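Local coordinates for muscarinic toxin-like protein 3 homolog (Ophiophagus hannah, PDB 3HH7) that probably blocks nicotinic acetylcholine receptors as a homodimeric three-finger neurotoxin of king cobra venom, at residues 15-29 with 40-54. Residues are numbered along the deposited sequence; the frame is centred on the assembly and turned at random.
Sequences EICPDSGYFCYKSSW and GCTFTCPELTPNGKY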
ATOM      1  N   GLU A  15       0.618  -4.905  17.991  1.00 14.53           N
ATOM      2  CA  GLU A  15       1.976  -4.992  18.476  1.00 15.64           C
ATOM      3  C   GLU A  15       2.594  -3.615  18.411  1.00 15.26           C
ATOM      4  O   GLU A  15       2.222  -2.787  17.567  1.00 14.20           O
ATOM      5  CB  GLU A  15       2.797  -5.986  17.663  1.00 15.60           C
ATOM      6  CG  GLU A  15       3.001  -5.589  16.222  1.00 16.41           C
ATOM      7  CD  GLU A  15       3.762  -6.629  15.413  1.00 18.06           C
ATOM      8  OE1 GLU A  15       4.310  -7.583  16.011  1.00 22.50           O
ATOM      9  OE2 GLU A  15       3.800  -6.484  14.175  1.00 20.26           O
ATOM     10  N   ILE A  16       3.531  -3.370  19.320  1.00 15.44           N
ATOM     11  CA  ILE A  16       4.285  -2.142  19.323  1.00 16.68           C
ATOM     12  C   ILE A  16       5.572  -2.409  18.549  1.00 17.17           C
ATOM     13  O   ILE A  16       6.315  -3.335  18.861  1.00 16.91           O
ATOM     14  CB  ILE A  16       4.583  -1.671  20.774  1.00 16.52           C
ATOM     15  CG1 ILE A  16       3.257  -1.483  21.540  1.00 17.30           C
ATOM     16  CG2 ILE A  16       5.466  -0.422  20.744  1.00 16.90           C
ATOM     17  CD1 ILE A  16       3.383  -1.089  23.028  1.00 18.73           C
ATOM     18  N   CYS A  17       5.834  -1.599  17.527  1.00 18.12           N
ATOM     19  CA  CYS A  17       7.009  -1.811  16.681  1.00 19.50           C
ATOM     20  C   CYS A  17       8.309  -1.495  17.436  1.00 21.78           C
ATOM     21  O   CYS A  17       8.300  -0.644  18.327  1.00 22.30           O
ATOM     22  CB  CYS A  17       6.910  -0.984  15.407  1.00 18.63           C
ATOM     23  SG  CYS A  17       5.340  -1.164  14.493  1.00 14.93           S
ATOM     24  N   PRO A  18       9.410  -2.204  17.098  1.00 24.27           N
ATOM     25  CA  PRO A  18      10.695  -2.092  17.818  1.00 25.81           C
ATOM     26  C   PRO A  18      11.439  -0.757  17.717  1.00 27.59           C
ATOM     27  O   PRO A  18      11.910  -0.236  18.738  1.00 28.17           O
ATOM     28  CB  PRO A  18      11.555  -3.200  17.180  1.00 25.81           C
ATOM     29  CG  PRO A  18      10.595  -4.125  16.532  1.00 25.32           C
ATOM     30  CD  PRO A  18       9.492  -3.227  16.040  1.00 24.53           C
ATOM     31  N   ASP A  19      11.570  -0.228  16.505  1.00 28.98           N
ATOM     32  CA  ASP A  19      12.492   0.876  16.233  1.00 30.54           C
ATOM     33  C   ASP A  19      11.755   1.986  15.490  1.00 30.49           C
ATOM     34  O   ASP A  19      10.638   1.780  15.013  1.00 31.25           O
ATOM     35  CB  ASP A  19      13.674   0.366  15.395  1.00 30.94           C
ATOM     36  CG  ASP A  19      15.000   0.989  15.787  1.00 33.30           C
ATOM     37  OD1 ASP A  19      15.323   1.018  16.999  1.00 34.86           O
ATOM     38  OD2 ASP A  19      15.737   1.424  14.872  1.00 34.51           O
ATOM     39  N   SER A  20      12.394   3.143  15.368  1.00 30.63           N
ATOM     40  CA  SER A  20      11.747   4.333  14.811  1.00 30.37           C
ATOM     41  C   SER A  20      11.487   4.236  13.308  1.00 29.60           C
ATOM     42  O   SER A  20      10.558   4.866  12.784  1.00 29.79           O
ATOM     43  CB  SER A  20      12.525   5.612  15.164  1.00 30.78           C
ATOM     44  OG  SER A  20      13.898   5.356  15.425  1.00 32.25           O
ATOM     45  N   GLY A  21      12.297   3.431  12.625  1.00 28.70           N
ATOM     46  CA  GLY A  21      12.151   3.222  11.191  1.00 27.01           C
ATOM     47  C   GLY A  21      11.093   2.187  10.873  1.00 25.39           C
ATOM     48  O   GLY A  21      11.222   1.453   9.887  1.00 26.24           O
ATOM     49  N   TYR A  22      10.048   2.139  11.703  1.00 23.72           N
ATOM     50  CA  TYR A  22       8.951   1.189  11.523  1.00 21.13           C
ATOM     51  C   TYR A  22       7.616   1.830  11.253  1.00 18.41           C
ATOM     52  O   TYR A  22       7.246   2.850  11.835  1.00 18.43           O
ATOM     53  CB  TYR A  22       8.802   0.286  12.746  1.00 21.74           C
ATOM     54  CG  TYR A  22       9.800  -0.829  12.795  1.00 22.74           C
ATOM     55  CD1 TYR A  22       9.460  -2.114  12.378  1.00 23.12           C
ATOM     56  CD2 TYR A  22      11.095  -0.602  13.252  1.00 24.62           C
ATOM     57  CE1 TYR A  22      10.378  -3.145  12.419  1.00 24.56           C
ATOM     58  CE2 TYR A  22      12.023  -1.627  13.298  1.00 24.48           C
ATOM     59  CZ  TYR A  22      11.663  -2.891  12.885  1.00 23.91           C
ATOM     60  OH  TYR A  22      12.587  -3.898  12.934  1.00 24.88           O
ATOM     61  N   PHE A  23       6.875   1.178  10.372  1.00 15.05           N
ATOM     62  CA  PHE A  23       5.510   1.561  10.057  1.00 12.57           C
ATOM     63  C   PHE A  23       4.670   0.293   9.977  1.00 11.36           C
ATOM     64  O   PHE A  23       5.160  -0.803  10.282  1.00 11.37           O
ATOM     65  CB  PHE A  23       5.469   2.372   8.758  1.00 11.57           C
ATOM     66  CG  PHE A  23       6.299   1.786   7.631  1.00 10.99           C
ATOM     67  CD1 PHE A  23       7.645   2.129   7.484  1.00 11.39           C
ATOM     68  CD2 PHE A  23       5.722   0.937   6.691  1.00 10.56           C
ATOM     69  CE1 PHE A  23       8.399   1.628   6.435  1.00 10.06           C
ATOM     70  CE2 PHE A  23       6.481   0.426   5.642  1.00 10.49           C
ATOM     71  CZ  PHE A  23       7.822   0.771   5.515  1.00 10.39           C
ATOM     72  N   CYS A  24       3.407   0.446   9.605  1.00  9.62           N
ATOM     73  CA  CYS A  24       2.488  -0.693   9.543  1.00  8.82           C
ATOM     74  C   CYS A  24       2.242  -1.142   8.116  1.00  8.66           C
ATOM     75  O   CYS A  24       2.329  -0.343   7.160  1.00  8.50           O
ATOM     76  CB  CYS A  24       1.139  -0.320  10.154  1.00  8.96           C
ATOM     77  SG  CYS A  24       1.231   0.393  11.806  1.00  9.61           S
ATOM     78  N   TYR A  25       1.889  -2.412   7.965  1.00  7.66           N
ATOM     79  CA  TYR A  25       1.408  -2.881   6.671  1.00  8.17           C
ATOM     80  C   TYR A  25       0.198  -3.794   6.797  1.00  7.86           C
ATOM     81  O   TYR A  25      -0.050  -4.422   7.845  1.00  7.26           O
ATOM     82  CB  TYR A  25       2.510  -3.596   5.880  1.00  9.05           C
ATOM     83  CG  TYR A  25       2.825  -4.983   6.399  1.00 10.28           C
ATOM     84  CD1 TYR A  25       2.266  -6.106   5.797  1.00 10.66           C
ATOM     85  CD2 TYR A  25       3.663  -5.160   7.498  1.00 10.19           C
ATOM     86  CE1 TYR A  25       2.543  -7.387   6.276  1.00 10.27           C
ATOM     87  CE2 TYR A  25       3.951  -6.422   7.996  1.00 10.70           C
ATOM     88  CZ  TYR A  25       3.391  -7.532   7.386  1.00 10.73           C
ATOM     89  OH  TYR A  25       3.689  -8.778   7.908  1.00 13.99           O
ATOM     90  N   LYS A  26      -0.524  -3.864   5.694  1.00  7.41           N
ATOM     91  CA  LYS A  26      -1.595  -4.821   5.481  1.00  7.53           C
ATOM     92  C   LYS A  26      -1.413  -5.374   4.070  1.00  7.89           C
ATOM     93  O   LYS A  26      -1.315  -4.622   3.111  1.00  7.20           O
ATOM     94  CB  LYS A  26      -2.968  -4.156   5.629  1.00  7.69           C
ATOM     95  CG  LYS A  26      -4.133  -5.100   5.520  1.00  8.61           C
ATOM     96  CD  LYS A  26      -5.420  -4.333   5.663  1.00  9.81           C
ATOM     97  CE  LYS A  26      -6.588  -5.266   5.828  1.00  9.28           C
ATOM     98  NZ  LYS A  26      -7.867  -4.473   5.768  1.00 12.33           N
ATOM     99  N   SER A  27      -1.347  -6.693   3.967  1.00  7.43           N
ATOM    100  CA  SER A  27      -1.116  -7.372   2.698  1.00  8.66           C
ATOM    101  C   SER A  27      -2.214  -8.401   2.482  1.00  7.90           C
ATOM    102  O   SER A  27      -2.406  -9.272   3.328  1.00  9.31           O
ATOM    103  CB  SER A  27       0.251  -8.056   2.750  1.00  8.67           C
ATOM    104  OG  SER A  27       0.507  -8.790   1.571  1.00 13.29           O
ATOM    105  N   SER A  28      -2.940  -8.292   1.371  1.00  7.63           N
ATOM    106  CA  SER A  28      -4.035  -9.199   1.038  1.00  8.41           C
ATOM    107  C   SER A  28      -3.645  -9.975  -0.207  1.00  9.33           C
ATOM    108  O   SER A  28      -3.263  -9.372  -1.222  1.00  8.72           O
ATOM    109  CB  SER A  28      -5.312  -8.401   0.768  1.00  8.75           C
ATOM    110  OG  SER A  28      -6.306  -9.220   0.198  1.00 10.43           O
ATOM    111  N   TRP A  29      -3.710 -11.300  -0.141  1.00 10.03           N
ATOM    112  CA  TRP A  29      -3.374 -12.113  -1.307  1.00 11.81           C
ATOM    113  C   TRP A  29      -4.270 -13.352  -1.414  1.00 11.77           C
ATOM    114  O   TRP A  29      -5.102 -13.622  -0.539  1.00 11.80           O
ATOM    115  CB  TRP A  29      -1.890 -12.503  -1.298  1.00 13.80           C
ATOM    116  CG  TRP A  29      -1.546 -13.567  -0.295  1.00 15.72           C
ATOM    117  CD1 TRP A  29      -1.374 -14.902  -0.545  1.00 18.19           C
ATOM    118  CD2 TRP A  29      -1.299 -13.387   1.105  1.00 17.82           C
ATOM    119  NE1 TRP A  29      -1.062 -15.565   0.617  1.00 19.26           N
ATOM    120  CE2 TRP A  29      -1.006 -14.665   1.644  1.00 18.33           C
ATOM    121  CE3 TRP A  29      -1.311 -12.280   1.960  1.00 18.42           C
ATOM    122  CZ2 TRP A  29      -0.728 -14.865   3.002  1.00 18.51           C
ATOM    123  CZ3 TRP A  29      -1.031 -12.480   3.318  1.00 18.18           C
ATOM    124  CH2 TRP A  29      -0.744 -13.764   3.819  1.00 18.62           C
ATOM    125  N   GLY A  40       1.042  -6.185  10.154  1.00  8.83           N
ATOM    126  CA  GLY A  40       2.040  -6.021  11.186  1.00  8.94           C
ATOM    127  C   GLY A  40       2.954  -4.814  11.065  1.00  9.40           C
ATOM    128  O   GLY A  40       2.732  -3.921  10.254  1.00  9.48           O
ATOM    129  N   CYS A  41       3.958  -4.786  11.932  1.00 10.82           N
ATOM    130  CA  CYS A  41       5.061  -3.835  11.856  1.00 11.49           C
ATOM    131  C   CYS A  41       6.045  -4.238  10.783  1.00 11.73           C
ATOM    132  O   CYS A  41       6.287  -5.431  10.552  1.00 12.02           O
ATOM    133  CB  CYS A  41       5.816  -3.807  13.188  1.00 11.74           C
ATOM    134  SG  CYS A  41       4.900  -3.149  14.549  1.00 13.60           S
ATOM    135  N   THR A  42       6.639  -3.236  10.143  1.00 12.55           N
ATOM    136  CA  THR A  42       7.697  -3.483   9.165  1.00 12.82           C
ATOM    137  C   THR A  42       8.561  -2.245   8.975  1.00 13.17           C
ATOM    138  O   THR A  42       8.118  -1.130   9.259  1.00 13.80           O
ATOM    139  CB  THR A  42       7.115  -3.930   7.801  1.00 13.18           C
ATOM    140  OG1 THR A  42       8.176  -4.345   6.921  1.00 12.69           O
ATOM    141  CG2 THR A  42       6.291  -2.795   7.152  1.00 13.15           C
ATOM    142  N   PHE A  43       9.790  -2.449   8.505  1.00 13.71           N
ATOM    143  CA  PHE A  43      10.653  -1.333   8.116  1.00 14.60           C
ATOM    144  C   PHE A  43      10.756  -1.169   6.590  1.00 13.54           C
ATOM    145  O   PHE A  43      11.381  -0.220   6.079  1.00 14.16           O
ATOM    146  CB  PHE A  43      12.051  -1.449   8.769  1.00 15.68           C
ATOM    147  CG  PHE A  43      12.799  -2.717   8.435  1.00 17.50           C
ATOM    148  CD1 PHE A  43      13.427  -2.872   7.201  1.00 20.06           C
ATOM    149  CD2 PHE A  43      12.923  -3.736   9.381  1.00 21.24           C
ATOM    150  CE1 PHE A  43      14.136  -4.037   6.899  1.00 21.78           C
ATOM    151  CE2 PHE A  43      13.638  -4.909   9.091  1.00 22.03           C
ATOM    152  CZ  PHE A  43      14.239  -5.056   7.850  1.00 21.28           C
ATOM    153  N   THR A  44      10.132  -2.097   5.870  1.00 12.84           N
ATOM    154  CA  THR A  44      10.067  -2.055   4.407  1.00 12.00           C
ATOM    155  C   THR A  44       8.657  -2.432   3.928  1.00 11.33           C
ATOM    156  O   THR A  44       8.038  -3.372   4.449  1.00 11.36           O
ATOM    157  CB  THR A  44      11.153  -2.959   3.755  1.00 12.98           C
ATOM    158  OG1 THR A  44      11.049  -2.906   2.327  1.00 12.66           O
ATOM    159  CG2 THR A  44      11.021  -4.390   4.205  1.00 12.75           C
ATOM    160  N   CYS A  45       8.160  -1.703   2.934  1.00  9.88           N
ATOM    161  CA  CYS A  45       6.826  -1.973   2.415  1.00  9.40           C
ATOM    162  C   CYS A  45       6.873  -3.229   1.547  1.00  9.94           C
ATOM    163  O   CYS A  45       7.668  -3.276   0.617  1.00  9.97           O
ATOM    164  CB  CYS A  45       6.326  -0.769   1.615  1.00 10.38           C
ATOM    165  SG  CYS A  45       4.592  -0.893   1.185  1.00  9.37           S
ATOM    166  N   PRO A  46       6.050  -4.253   1.854  1.00  9.44           N
ATOM    167  CA  PRO A  46       6.140  -5.514   1.097  1.00  9.56           C
ATOM    168  C   PRO A  46       5.889  -5.340  -0.399  1.00  9.67           C
ATOM    169  O   PRO A  46       5.088  -4.514  -0.796  1.00  9.61           O
ATOM    170  CB  PRO A  46       5.042  -6.401   1.727  1.00  9.89           C
ATOM    171  CG  PRO A  46       4.776  -5.810   3.047  1.00 10.90           C
ATOM    172  CD  PRO A  46       5.037  -4.328   2.925  1.00  9.66           C
ATOM    173  N   GLU A  47       6.593  -6.116  -1.220  1.00  9.72           N
ATOM    174  CA  GLU A  47       6.281  -6.189  -2.635  1.00  9.99           C
ATOM    175  C   GLU A  47       4.857  -6.722  -2.846  1.00  9.12           C
ATOM    176  O   GLU A  47       4.355  -7.530  -2.048  1.00 10.11           O
ATOM    177  CB  GLU A  47       7.292  -7.098  -3.345  1.00  9.14           C
ATOM    178  CG  GLU A  47       7.110  -7.208  -4.845  1.00 10.10           C
ATOM    179  CD  GLU A  47       7.203  -5.865  -5.536  1.00 11.13           C
ATOM    180  OE1 GLU A  47       8.298  -5.518  -6.020  1.00 12.22           O
ATOM    181  OE2 GLU A  47       6.190  -5.119  -5.604  1.00  9.93           O
ATOM    182  N   LEU A  48       4.208  -6.254  -3.911  1.00  9.84           N
ATOM    183  CA  LEU A  48       2.961  -6.862  -4.334  1.00  9.96           C
ATOM    184  C   LEU A  48       3.284  -7.963  -5.343  1.00 11.21           C
ATOM    185  O   LEU A  48       3.654  -7.690  -6.486  1.00 12.19           O
ATOM    186  CB  LEU A  48       1.978  -5.835  -4.925  1.00  9.85           C
ATOM    187  CG  LEU A  48       0.625  -6.427  -5.336  1.00  9.51           C
ATOM    188  CD1 LEU A  48      -0.134  -6.863  -4.094  1.00 10.97           C
ATOM    189  CD2 LEU A  48      -0.202  -5.429  -6.157  1.00 10.25           C
ATOM    190  N   THR A  49       3.151  -9.201  -4.888  1.00 12.33           N
ATOM    191  CA  THR A  49       3.484 -10.378  -5.696  1.00 14.02           C
ATOM    192  C   THR A  49       2.337 -10.702  -6.658  1.00 14.22           C
ATOM    193  O   THR A  49       1.232 -10.184  -6.493  1.00 13.61           O
ATOM    194  CB  THR A  49       3.795 -11.601  -4.794  1.00 14.32           C
ATOM    195  OG1 THR A  49       2.621 -11.961  -4.063  1.00 17.56           O
ATOM    196  CG2 THR A  49       4.917 -11.281  -3.824  1.00 15.72           C
ATOM    197  N   PRO A  50       2.592 -11.536  -7.693  1.00 14.60           N
ATOM    198  CA  PRO A  50       1.519 -11.860  -8.649  1.00 15.42           C
ATOM    199  C   PRO A  50       0.201 -12.336  -8.036  1.00 15.71           C
ATOM    200  O   PRO A  50      -0.866 -12.018  -8.573  1.00 16.48           O
ATOM    201  CB  PRO A  50       2.147 -12.949  -9.528  1.00 15.50           C
ATOM    202  CG  PRO A  50       3.581 -12.614  -9.518  1.00 16.40           C
ATOM    203  CD  PRO A  50       3.882 -12.129  -8.114  1.00 15.42           C
ATOM    204  N   ASN A  51       0.260 -13.045  -6.912  1.00 15.83           N
ATOM    205  CA  ASN A  51      -0.973 -13.526  -6.292  1.00 16.15           C
ATOM    206  C   ASN A  51      -1.576 -12.537  -5.283  1.00 15.32           C
ATOM    207  O   ASN A  51      -2.625 -12.791  -4.699  1.00 15.28           O
ATOM    208  CB  ASN A  51      -0.767 -14.925  -5.713  1.00 17.56           C
ATOM    209  CG  ASN A  51      -0.227 -15.909  -6.757  1.00 20.68           C
ATOM    210  OD1 ASN A  51      -0.627 -15.884  -7.936  1.00 26.15           O
ATOM    211  ND2 ASN A  51       0.704 -16.760  -6.337  1.00 25.11           N
ATOM    212  N   GLY A  52      -0.923 -11.390  -5.127  1.00 14.12           N
ATOM    213  CA  GLY A  52      -1.426 -10.357  -4.221  1.00 12.80           C
ATOM    214  C   GLY A  52      -2.602  -9.591  -4.791  1.00 12.54           C
ATOM    215  O   GLY A  52      -2.700  -9.414  -6.014  1.00 12.94           O
ATOM    216  N   LYS A  53      -3.508  -9.174  -3.907  1.00 11.40           N
ATOM    217  CA  LYS A  53      -4.612  -8.261  -4.240  1.00 11.18           C
ATOM    218  C   LYS A  53      -4.165  -6.820  -3.982  1.00 10.02           C
ATOM    219  O   LYS A  53      -4.298  -5.942  -4.845  1.00 10.20           O
ATOM    220  CB  LYS A  53      -5.870  -8.590  -3.432  1.00 11.87           C
ATOM    221  CG  LYS A  53      -6.575  -9.890  -3.862  1.00 15.37           C
ATOM    222  CD  LYS A  53      -8.094  -9.750  -3.693  1.00 20.37           C
ATOM    223  CE  LYS A  53      -8.840 -11.077  -3.455  1.00 25.89           C
ATOM    224  NZ  LYS A  53      -9.049 -11.438  -1.989  1.00 26.53           N
ATOM    225  N   TYR A  54      -3.626  -6.575  -2.790  1.00  8.57           N
ATOM    226  CA  TYR A  54      -3.079  -5.263  -2.474  1.00  7.85           C
ATOM    227  C   TYR A  54      -2.070  -5.347  -1.356  1.00  7.65           C
ATOM    228  O   TYR A  54      -2.026  -6.332  -0.608  1.00  6.62           O
ATOM    229  CB  TYR A  54      -4.205  -4.245  -2.126  1.00  7.39           C
ATOM    230  CG  TYR A  54      -4.949  -4.542  -0.845  1.00  7.96           C
ATOM    231  CD1 TYR A  54      -4.394  -4.240   0.394  1.00  8.90           C
ATOM    232  CD2 TYR A  54      -6.218  -5.105  -0.881  1.00  7.91           C
ATOM    233  CE1 TYR A  54      -5.069  -4.520   1.591  1.00  7.93           C
ATOM    234  CE2 TYR A  54      -6.917  -5.372   0.297  1.00  9.49           C
ATOM    235  CZ  TYR A  54      -6.335  -5.075   1.524  1.00  8.57           C
ATOM    236  OH  TYR A  54      -7.009  -5.369   2.692  1.00 10.01           O
TER
HETATM  237  O   HOH W   1       5.143  -7.626  12.433  1.00 30.28           O
HETATM  238  O   HOH W   2      -7.294 -11.737   0.212  1.00 14.55           O
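At the disulfide-bonded base of the three-finger fold, Cys17 SG and Cys41 SG are joined at 2.0 Å, with a torsion of -85° about the S–S bond. Beside it the carboxylate of Glu15 accepts a nearly straight hydrogen bond from the backbone: Cys41 N lies 2.8 Å from Glu15 OE2, on its anti side and 17° out of the carboxylate plane. Water 1 links the same OE2 to Cys41 O. The Tyr22 ring is sandwiched between Pro18 CD and Phe43 CB, the latter 4.3 Å from its centroid, while the Phe43 edge meets that face in an offset T-shaped pair. Strands 23-31 and 34-42 form the central finger, and Phe23 with Thr42 and Tyr25 with Gly40 are its antiparallel hydrogen-bonded pairs here. Gly40 N lies over one face of the Tyr25 ring, toward its rim, and the Tyr25 OH is hydrogen-bonded to Glu38; Pro46 CG approaches obliquely, 3.7 Å from Tyr25 CD1. On its other edge, strand 23-31 meets strand 52-58 through a classic beta bulge: Ser28 O accepts from both Lys53 N (2.7 Å) and Tyr54 N (3.2 Å). Tyr54, with chi1 at 67°, turns its ring face to Ser28 CB, which makes a CH-pi contact 3.6 Å from the ring centroid.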